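Local coordinates for protein DNA helicase RecQ (Deinococcus radiodurans, PDB 4Q48) that probably couples ATP hydrolysis to the unwinding of duplex DNA, translocating in the 3'-5' direction, this chain being the catalytic core of the longer helicase, at residues Leu164-Ala178 against Arg188-Ala200. Residues are numbered along the deposited sequence; the frame is centred on the assembly and turned at random.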
loop_
_atom_site.group_PDB
_atom_site.type_symbol
_atom_site.label_atom_id
_atom_site.label_comp_id
_atom_site.label_asym_id
_atom_site.label_seq_id
_atom_site.Cartn_x
_atom_site.Cartn_y
_atom_site.Cartn_z
ATOM N N LEU A 164 2.616 -6.695 -19.987
ATOM C CA LEU A 164 1.261 -7.233 -19.867
ATOM C C LEU A 164 0.234 -6.302 -20.482
ATOM O O LEU A 164 -0.976 -6.547 -20.386
ATOM C CB LEU A 164 0.910 -7.463 -18.397
ATOM C CG LEU A 164 1.686 -8.596 -17.727
ATOM C CD1 LEU A 164 1.245 -8.757 -16.301
ATOM C CD2 LEU A 164 1.580 -9.911 -18.503
ATOM N N SER A 165 0.728 -5.218 -21.080
ATOM C CA SER A 165 0.021 -4.475 -22.116
ATOM C C SER A 165 -0.768 -5.423 -22.995
ATOM O O SER A 165 -1.917 -5.163 -23.349
ATOM C CB SER A 165 1.003 -3.689 -22.987
ATOM O OG SER A 165 2.045 -3.113 -22.220
ATOM N N VAL A 166 -0.115 -6.533 -23.322
ATOM C CA VAL A 166 -0.530 -7.445 -24.375
ATOM C C VAL A 166 -1.831 -8.216 -24.095
ATOM O O VAL A 166 -2.506 -8.622 -25.025
ATOM C CB VAL A 166 0.617 -8.460 -24.664
ATOM C CG1 VAL A 166 0.519 -9.668 -23.744
ATOM C CG2 VAL A 166 0.613 -8.901 -26.110
ATOM N N LEU A 167 -2.214 -8.395 -22.839
ATOM C CA LEU A 167 -3.440 -9.137 -22.570
ATOM C C LEU A 167 -4.625 -8.406 -23.162
ATOM O O LEU A 167 -5.484 -9.021 -23.788
ATOM C CB LEU A 167 -3.671 -9.363 -21.079
ATOM C CG LEU A 167 -2.628 -10.258 -20.414
ATOM C CD1 LEU A 167 -3.045 -10.540 -18.982
ATOM C CD2 LEU A 167 -2.330 -11.540 -21.196
ATOM N N ALA A 168 -4.687 -7.097 -22.955
ATOM C CA ALA A 168 -5.771 -6.303 -23.519
ATOM C C ALA A 168 -5.722 -6.248 -25.058
ATOM O O ALA A 168 -6.746 -6.010 -25.701
ATOM C CB ALA A 168 -5.748 -4.920 -22.939
ATOM N N GLU A 169 -4.542 -6.435 -25.648
ATOM C CA GLU A 169 -4.438 -6.463 -27.113
ATOM C C GLU A 169 -4.961 -7.750 -27.716
ATOM O O GLU A 169 -5.968 -7.764 -28.405
ATOM C CB GLU A 169 -2.996 -6.270 -27.569
ATOM C CG GLU A 169 -2.663 -4.859 -28.015
ATOM C CD GLU A 169 -1.197 -4.514 -27.805
ATOM O OE1 GLU A 169 -0.869 -3.834 -26.790
ATOM O OE2 GLU A 169 -0.377 -4.940 -28.655
ATOM N N ARG A 170 -4.289 -8.848 -27.407
ATOM C CA ARG A 170 -4.573 -10.109 -28.063
ATOM C C ARG A 170 -5.856 -10.756 -27.566
ATOM O O ARG A 170 -6.396 -11.647 -28.236
ATOM C CB ARG A 170 -3.368 -11.048 -27.937
ATOM C CG ARG A 170 -2.346 -10.704 -29.015
ATOM C CD ARG A 170 -1.134 -11.585 -29.069
ATOM N NE ARG A 170 -1.467 -12.899 -29.571
ATOM C CZ ARG A 170 -0.576 -13.849 -29.834
ATOM N NH1 ARG A 170 0.716 -13.628 -29.651
ATOM N NH2 ARG A 170 -0.980 -15.035 -30.273
ATOM N N PHE A 171 -6.358 -10.298 -26.420
ATOM C CA PHE A 171 -7.592 -10.837 -25.845
ATOM C C PHE A 171 -8.505 -9.753 -25.314
ATOM O O PHE A 171 -8.762 -9.717 -24.116
ATOM C CB PHE A 171 -7.288 -11.809 -24.694
ATOM C CG PHE A 171 -6.250 -12.837 -25.024
ATOM C CD1 PHE A 171 -4.916 -12.573 -24.822
ATOM C CD2 PHE A 171 -6.621 -14.059 -25.549
ATOM C CE1 PHE A 171 -3.973 -13.507 -25.134
ATOM C CE2 PHE A 171 -5.693 -14.994 -25.866
ATOM C CZ PHE A 171 -4.364 -14.728 -25.660
ATOM N N PRO A 172 -9.003 -8.868 -26.190
ATOM C CA PRO A 172 -9.882 -7.781 -25.732
ATOM C C PRO A 172 -11.177 -8.290 -25.116
ATOM O O PRO A 172 -11.720 -7.716 -24.176
ATOM C CB PRO A 172 -10.183 -7.008 -27.014
ATOM C CG PRO A 172 -9.095 -7.390 -27.964
ATOM C CD PRO A 172 -8.780 -8.811 -27.643
ATOM N N GLU A 173 -11.672 -9.384 -25.671
ATOM C CA GLU A 173 -12.980 -9.892 -25.305
ATOM C C GLU A 173 -12.993 -10.567 -23.945
ATOM O O GLU A 173 -14.058 -10.710 -23.347
ATOM C CB GLU A 173 -13.479 -10.852 -26.395
ATOM C CG GLU A 173 -12.857 -12.243 -26.339
ATOM C CD GLU A 173 -11.374 -12.278 -26.751
ATOM O OE1 GLU A 173 -10.818 -11.231 -27.206
ATOM O OE2 GLU A 173 -10.769 -13.383 -26.621
ATOM N N LEU A 174 -11.830 -11.012 -23.465
ATOM C CA LEU A 174 -11.742 -11.644 -22.137
ATOM C C LEU A 174 -11.561 -10.628 -21.005
ATOM O O LEU A 174 -10.789 -9.671 -21.139
ATOM C CB LEU A 174 -10.600 -12.653 -22.099
ATOM C CG LEU A 174 -10.759 -13.871 -23.018
ATOM C CD1 LEU A 174 -9.563 -14.797 -22.887
ATOM C CD2 LEU A 174 -12.064 -14.619 -22.788
ATOM N N PRO A 175 -12.232 -10.864 -19.863
ATOM C CA PRO A 175 -12.153 -9.978 -18.692
ATOM C C PRO A 175 -10.753 -9.908 -18.087
ATOM O O PRO A 175 -10.048 -10.919 -18.079
ATOM C CB PRO A 175 -13.118 -10.632 -17.684
ATOM C CG PRO A 175 -13.991 -11.494 -18.481
ATOM C CD PRO A 175 -13.145 -11.996 -19.619
ATOM N N ARG A 176 -10.378 -8.728 -17.599
ATOM C CA ARG A 176 -9.117 -8.515 -16.891
ATOM C C ARG A 176 -9.402 -8.010 -15.479
ATOM O O ARG A 176 -9.973 -6.931 -15.323
ATOM C CB ARG A 176 -8.243 -7.469 -17.581
ATOM C CG ARG A 176 -7.272 -7.981 -18.598
ATOM C CD ARG A 176 -6.541 -6.827 -19.296
ATOM N NE ARG A 176 -7.399 -5.689 -19.638
ATOM C CZ ARG A 176 -8.235 -5.647 -20.666
ATOM N NH1 ARG A 176 -8.349 -6.695 -21.472
ATOM N NH2 ARG A 176 -8.964 -4.561 -20.879
ATOM N N VAL A 177 -9.003 -8.740 -14.444
ATOM C CA VAL A 177 -9.085 -8.139 -13.114
ATOM C C VAL A 177 -7.689 -8.065 -12.501
ATOM O O VAL A 177 -6.942 -9.051 -12.474
ATOM C CB VAL A 177 -10.064 -8.901 -12.178
ATOM C CG1 VAL A 177 -9.616 -10.342 -11.943
ATOM C CG2 VAL A 177 -10.202 -8.165 -10.871
ATOM N N ALA A 178 -7.313 -6.861 -12.093
ATOM C CA ALA A 178 -6.000 -6.606 -11.498
ATOM C C ALA A 178 -6.178 -6.323 -10.020
ATOM O O ALA A 178 -7.000 -5.493 -9.622
ATOM C CB ALA A 178 -5.279 -5.445 -12.199
ATOM N N ARG A 188 -1.596 3.361 -8.574
ATOM C CA ARG A 188 -2.972 3.088 -8.994
ATOM C C ARG A 188 -3.204 3.627 -10.402
ATOM O O ARG A 188 -3.927 3.035 -11.199
ATOM C CB ARG A 188 -3.960 3.742 -8.024
ATOM C CG ARG A 188 -3.938 3.189 -6.616
ATOM C CD ARG A 188 -5.234 3.512 -5.901
ATOM N NE ARG A 188 -5.340 4.955 -5.666
ATOM C CZ ARG A 188 -4.795 5.575 -4.619
ATOM N NH1 ARG A 188 -4.141 4.876 -3.709
ATOM N NH2 ARG A 188 -4.915 6.890 -4.458
ATOM N N ALA A 189 -2.594 4.771 -10.688
ATOM C CA ALA A 189 -2.756 5.422 -11.970
ATOM C C ALA A 189 -2.041 4.669 -13.098
ATOM O O ALA A 189 -2.552 4.581 -14.216
ATOM C CB ALA A 189 -2.254 6.858 -11.875
ATOM N N ASP A 190 -0.891 4.082 -12.768
ATOM C CA ASP A 190 -0.029 3.385 -13.721
ATOM C C ASP A 190 -0.502 1.987 -14.087
ATOM O O ASP A 190 -0.301 1.530 -15.213
ATOM C CB ASP A 190 1.367 3.251 -13.120
ATOM C CG ASP A 190 2.313 4.322 -13.580
ATOM O OD1 ASP A 190 1.827 5.347 -14.119
ATOM O OD2 ASP A 190 3.538 4.139 -13.357
ATOM N N ILE A 191 -1.170 1.324 -13.149
ATOM C CA ILE A 191 -1.815 0.051 -13.431
ATOM C C ILE A 191 -2.924 0.250 -14.449
ATOM O O ILE A 191 -3.027 -0.516 -15.408
ATOM C CB ILE A 191 -2.387 -0.578 -12.156
ATOM C CG1 ILE A 191 -1.254 -0.915 -11.189
ATOM C CG2 ILE A 191 -3.194 -1.822 -12.487
ATOM C CD1 ILE A 191 -1.729 -1.365 -9.799
ATOM N N LYS A 192 -3.709 1.312 -14.276
ATOM C CA LYS A 192 -4.798 1.598 -15.185
ATOM C C LYS A 192 -4.198 1.699 -16.596
ATOM O O LYS A 192 -4.732 1.133 -17.552
ATOM C CB LYS A 192 -5.533 2.880 -14.771
ATOM C CG LYS A 192 -6.323 2.759 -13.451
ATOM C CD LYS A 192 -6.946 4.101 -13.015
ATOM C CE LYS A 192 -7.596 4.026 -11.620
ATOM N NZ LYS A 192 -9.082 4.307 -11.592
ATOM N N SER A 193 -3.051 2.355 -16.717
ATOM C CA SER A 193 -2.483 2.603 -18.039
ATOM C C SER A 193 -1.965 1.351 -18.759
ATOM O O SER A 193 -2.134 1.218 -19.973
ATOM C CB SER A 193 -1.357 3.628 -17.942
ATOM O OG SER A 193 -1.873 4.935 -18.085
ATOM N N VAL A 194 -1.314 0.452 -18.023
ATOM C CA VAL A 194 -0.757 -0.774 -18.611
ATOM C C VAL A 194 -1.805 -1.821 -19.015
ATOM O O VAL A 194 -1.670 -2.489 -20.052
ATOM C CB VAL A 194 0.262 -1.405 -17.663
ATOM C CG1 VAL A 194 1.007 -2.536 -18.366
ATOM C CG2 VAL A 194 1.254 -0.338 -17.214
ATOM N N LEU A 195 -2.814 -2.003 -18.168
ATOM C CA LEU A 195 -3.810 -3.047 -18.378
ATOM C C LEU A 195 -5.152 -2.475 -18.822
ATOM O O LEU A 195 -6.184 -3.131 -18.645
ATOM C CB LEU A 195 -3.980 -3.869 -17.092
ATOM C CG LEU A 195 -2.670 -4.288 -16.409
ATOM C CD1 LEU A 195 -2.913 -4.805 -15.006
ATOM C CD2 LEU A 195 -1.924 -5.325 -17.237
ATOM N N ARG A 196 -5.129 -1.277 -19.411
ATOM C CA ARG A 196 -6.344 -0.540 -19.813
ATOM C C ARG A 196 -7.534 -0.707 -18.887
ATOM O O ARG A 196 -8.565 -1.268 -19.260
ATOM C CB ARG A 196 -6.768 -0.906 -21.235
ATOM C CG ARG A 196 -5.638 -0.894 -22.225
ATOM C CD ARG A 196 -6.079 -1.448 -23.567
ATOM N NE ARG A 196 -4.938 -2.083 -24.224
ATOM C CZ ARG A 196 -4.852 -2.384 -25.519
ATOM N NH1 ARG A 196 -3.736 -2.946 -25.971
ATOM N NH2 ARG A 196 -5.879 -2.173 -26.343
ATOM N N LEU A 197 -7.385 -0.190 -17.675
ATOM C CA LEU A 197 -8.447 -0.251 -16.686
ATOM C C LEU A 197 -8.791 1.167 -16.276
ATOM O O LEU A 197 -9.369 1.403 -15.205
ATOM C CB LEU A 197 -8.036 -1.119 -15.487
ATOM C CG LEU A 197 -7.623 -2.533 -15.918
ATOM C CD1 LEU A 197 -7.153 -3.403 -14.763
ATOM C CD2 LEU A 197 -8.765 -3.202 -16.642
ATOM N N GLU A 198 -8.443 2.118 -17.144
ATOM C CA GLU A 198 -8.780 3.513 -16.887
ATOM C C GLU A 198 -10.281 3.614 -16.883
ATOM O O GLU A 198 -10.860 4.319 -16.065
ATOM C CB GLU A 198 -8.184 4.459 -17.936
ATOM C CG GLU A 198 -8.326 3.974 -19.370
ATOM C CD GLU A 198 -7.065 3.298 -19.887
ATOM O OE1 GLU A 198 -6.074 3.273 -19.135
ATOM O OE2 GLU A 198 -7.066 2.776 -21.024
ATOM N N ASP A 199 -10.907 2.841 -17.761
ATOM C CA ASP A 199 -12.351 2.866 -17.902
ATOM C C ASP A 199 -13.042 1.809 -17.026
ATOM O O ASP A 199 -14.272 1.671 -17.031
ATOM C CB ASP A 199 -12.703 2.687 -19.383
ATOM C CG ASP A 199 -11.965 3.697 -20.290
ATOM O OD1 ASP A 199 -11.822 4.878 -19.889
ATOM O OD2 ASP A 199 -11.524 3.316 -21.405
ATOM N N ALA A 200 -12.247 1.083 -16.248
ATOM C CA ALA A 200 -12.781 0.010 -15.415
ATOM C C ALA A 200 -13.176 0.481 -14.010
ATOM O O ALA A 200 -12.607 1.433 -13.473
ATOM C CB ALA A 200 -11.769 -1.126 -15.330
#
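Stretched from CG to NE (chi2 172°, chi3 -150°), the side chain of Arg196 runs across to helix 165-170, while a bend at chi3 (-42°) in Arg176 turns its guanidinium toward the turn that follows helix 185-194. Arg176 NE donates to Leu195 O at 3.0 Å; the oxygen lies somewhat out of the guanidinium plane, and the N-H meets it from above the carbonyl plane. A long, flexible arginine suits this place because it reaches from the strand to a carbonyl where the helix has just ended. Ala168 is small enough for its CB to lie over the guanidinium faces of both arginines. Nearer solvent, Arg196 NH1 forms a salt bridge with Glu169 OE1 (3.1 Å), the two side chains crossing at about a right angle. Deeper in, the branches of Leu195 part: CD2 packs on Leu164 CB (3.7 Å), CD1 on Ala178 CB (3.7 Å). Ala178, whose methyl leaves room for bulkier neighbours, also receives Leu197 CD1 at 3.8 Å. The contact thus joins helix 165-170, the end of helix 185-194 and inner strand 176-180 on one side of the parallel sheet, as in the RecA-like, P-loop NTPase fold of the DEAD/DEAH-box helicase domain.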